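Local coordinates for uncharacterized protein MJ0690 (Methanocaldococcus jannaschii, PDB 3K32), which is of unknown function but is a predicted subunit of a tRNA methyltransferase, with an alpha/beta domain of the HUP clan, at residues 6-11 against 30-35. Residues are numbered along the deposited sequence; the frame is centred on the assembly and turned at random.
Sequences LMDVHV and GYNPHL
Residues 8-11 and 32-35, on the neighbouring parallel strands 8-12 and 32-39, meet here within the beta-alpha-beta unit completed by helix 17-28. Four backbone hydrogen bonds join them: Asn32 N to Met7 O, Val9 N to Asn32 O, His34 N to Val9 O and Val11 N to His34 O. The His34 N bond to Val9 O is the shortest at 2.8 Å and almost straight (177°).

Asp8, His10, Asn32 and His34 share one face of the sheet. His34 CG lies beside its backbone N, anti to the carbonyl carbon (chi1 -66°). Its ND1 donates to Asn32 O at 3.1 Å, with that oxygen in the ring plane. Asn32 O thus takes two N-H groups, from Val9 N and His34 ND1. Asp8 OD1 lies at the edge of the His34 ring, 3.2 Å from CE1; the carboxylate could favour a protonated imidazole. The His10 ring runs alongside, its CD2 3.5 Å from His34 CB. An alanine here would keep CB, and so the contact with His10 CD2, but would lose the ring; Asn32 O would probably lose its second donor and the Asp8 carboxylate its neighbour. Asn32 ND2 reaches Asp8 OD1 in a weak bond of 3.5 Å, while Asn32 OD1 accepts a hydrogen bond from Lys59 NZ.

On the other face, Val11 CG2 lies 4.2 Å from Pro33 CB, beside helix 17-28. Near the strand starts, Val9 CG1 meets Tyr31 CB at 3.5 Å. Gly30 ends the helix in a Schellman motif; a CB there would jam against the preceding carbonyl O. Strand, helix and parallel strand form the beta-alpha-beta crossover typical of the Rossmann-like HUP fold.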
loop_
_atom_site.group_PDB
_atom_site.type_symbol
_atom_site.label_atom_id
_atom_site.label_comp_id
_atom_site.label_asym_id
_atom_site.label_seq_id
_atom_site.Cartn_x
_atom_site.Cartn_y
_atom_site.Cartn_z
ATOM N N LEU B 6 -16.636 -7.930 -13.904
ATOM C CA LEU B 6 -15.907 -7.927 -12.636
ATOM C C LEU B 6 -14.495 -8.493 -12.789
ATOM O O LEU B 6 -14.299 -9.597 -13.304
ATOM C CB LEU B 6 -16.663 -8.706 -11.562
ATOM C CG LEU B 6 -16.153 -8.472 -10.142
ATOM C CD1 LEU B 6 -16.895 -7.307 -9.510
ATOM C CD2 LEU B 6 -16.339 -9.720 -9.317
HETATM N N MSE B 7 -13.521 -7.734 -12.308
HETATM C CA MSE B 7 -12.122 -7.975 -12.627
HETATM C C MSE B 7 -11.460 -9.014 -11.707
HETATM O O MSE B 7 -11.391 -8.835 -10.496
HETATM C CB MSE B 7 -11.382 -6.640 -12.568
HETATM C CG MSE B 7 -9.952 -6.664 -13.035
HETATM SE SE MSE B 7 -9.810 -6.437 -14.944
HETATM C CE MSE B 7 -11.130 -5.019 -15.214
ATOM N N ASP B 8 -10.973 -10.102 -12.287
ATOM C CA ASP B 8 -10.237 -11.087 -11.508
ATOM C C ASP B 8 -8.863 -10.561 -11.059
ATOM O O ASP B 8 -8.279 -9.675 -11.682
ATOM C CB ASP B 8 -10.057 -12.391 -12.297
ATOM C CG ASP B 8 -11.363 -13.172 -12.469
ATOM O OD1 ASP B 8 -12.332 -12.898 -11.732
ATOM O OD2 ASP B 8 -11.412 -14.072 -13.342
ATOM N N VAL B 9 -8.358 -11.113 -9.964
ATOM C CA VAL B 9 -6.977 -10.910 -9.582
ATOM C C VAL B 9 -6.462 -12.131 -8.839
ATOM O O VAL B 9 -7.168 -12.742 -8.050
ATOM C CB VAL B 9 -6.814 -9.684 -8.697
ATOM C CG1 VAL B 9 -7.786 -9.728 -7.542
ATOM C CG2 VAL B 9 -5.392 -9.619 -8.195
ATOM N N HIS B 10 -5.225 -12.501 -9.107
ATOM C CA HIS B 10 -4.685 -13.718 -8.539
ATOM C C HIS B 10 -3.706 -13.380 -7.424
ATOM O O HIS B 10 -2.696 -12.715 -7.646
ATOM C CB HIS B 10 -4.075 -14.591 -9.641
ATOM C CG HIS B 10 -5.101 -15.110 -10.611
ATOM N ND1 HIS B 10 -5.528 -14.376 -11.700
ATOM C CD2 HIS B 10 -5.811 -16.257 -10.626
ATOM C CE1 HIS B 10 -6.448 -15.063 -12.351
ATOM N NE2 HIS B 10 -6.648 -16.205 -11.722
ATOM N N VAL B 11 -4.037 -13.830 -6.221
ATOM C CA VAL B 11 -3.364 -13.394 -5.012
ATOM C C VAL B 11 -2.529 -14.507 -4.393
ATOM O O VAL B 11 -3.066 -15.469 -3.854
ATOM C CB VAL B 11 -4.392 -12.974 -3.954
ATOM C CG1 VAL B 11 -3.699 -12.299 -2.771
ATOM C CG2 VAL B 11 -5.454 -12.078 -4.550
ATOM N N GLY B 30 -13.708 -4.373 -5.189
ATOM C CA GLY B 30 -14.491 -4.862 -6.308
ATOM C C GLY B 30 -13.852 -5.951 -7.151
ATOM O O GLY B 30 -14.403 -6.329 -8.169
ATOM N N TYR B 31 -12.706 -6.471 -6.727
ATOM C CA TYR B 31 -12.052 -7.537 -7.483
ATOM C C TYR B 31 -12.551 -8.902 -7.082
ATOM O O TYR B 31 -12.898 -9.129 -5.925
ATOM C CB TYR B 31 -10.557 -7.547 -7.242
ATOM C CG TYR B 31 -9.806 -6.371 -7.803
ATOM C CD1 TYR B 31 -9.412 -6.351 -9.115
ATOM C CD2 TYR B 31 -9.445 -5.303 -6.996
ATOM C CE1 TYR B 31 -8.713 -5.297 -9.620
ATOM C CE2 TYR B 31 -8.748 -4.243 -7.499
ATOM C CZ TYR B 31 -8.377 -4.244 -8.813
ATOM O OH TYR B 31 -7.668 -3.184 -9.340
ATOM N N ASN B 32 -12.546 -9.828 -8.029
ATOM C CA ASN B 32 -12.735 -11.220 -7.672
ATOM C C ASN B 32 -11.384 -11.889 -7.400
ATOM O O ASN B 32 -10.642 -12.205 -8.334
ATOM C CB ASN B 32 -13.482 -11.950 -8.767
ATOM C CG ASN B 32 -14.023 -13.263 -8.295
ATOM O OD1 ASN B 32 -14.092 -13.513 -7.092
ATOM N ND2 ASN B 32 -14.413 -14.119 -9.234
ATOM N N PRO B 33 -11.044 -12.076 -6.116
ATOM C CA PRO B 33 -9.738 -12.612 -5.732
ATOM C C PRO B 33 -9.663 -14.126 -5.883
ATOM O O PRO B 33 -10.495 -14.854 -5.348
ATOM C CB PRO B 33 -9.628 -12.250 -4.241
ATOM C CG PRO B 33 -10.768 -11.338 -3.957
ATOM C CD PRO B 33 -11.840 -11.735 -4.933
ATOM N N HIS B 34 -8.671 -14.589 -6.629
ATOM C CA HIS B 34 -8.383 -16.010 -6.714
ATOM C C HIS B 34 -7.107 -16.261 -5.920
ATOM O O HIS B 34 -5.996 -15.994 -6.393
ATOM C CB HIS B 34 -8.242 -16.436 -8.174
ATOM C CG HIS B 34 -9.519 -16.328 -8.956
ATOM N ND1 HIS B 34 -10.162 -15.125 -9.167
ATOM C CD2 HIS B 34 -10.276 -17.270 -9.564
ATOM C CE1 HIS B 34 -11.260 -15.332 -9.873
ATOM N NE2 HIS B 34 -11.352 -16.623 -10.131
ATOM N N LEU B 35 -7.281 -16.727 -4.688
ATOM C CA LEU B 35 -6.153 -17.042 -3.822
ATOM C C LEU B 35 -5.366 -18.203 -4.399
ATOM O O LEU B 35 -5.939 -19.231 -4.776
ATOM C CB LEU B 35 -6.638 -17.391 -2.409
ATOM C CG LEU B 35 -6.955 -16.227 -1.469
ATOM C CD1 LEU B 35 -7.537 -15.046 -2.209
ATOM C CD2 LEU B 35 -7.865 -16.655 -0.311
#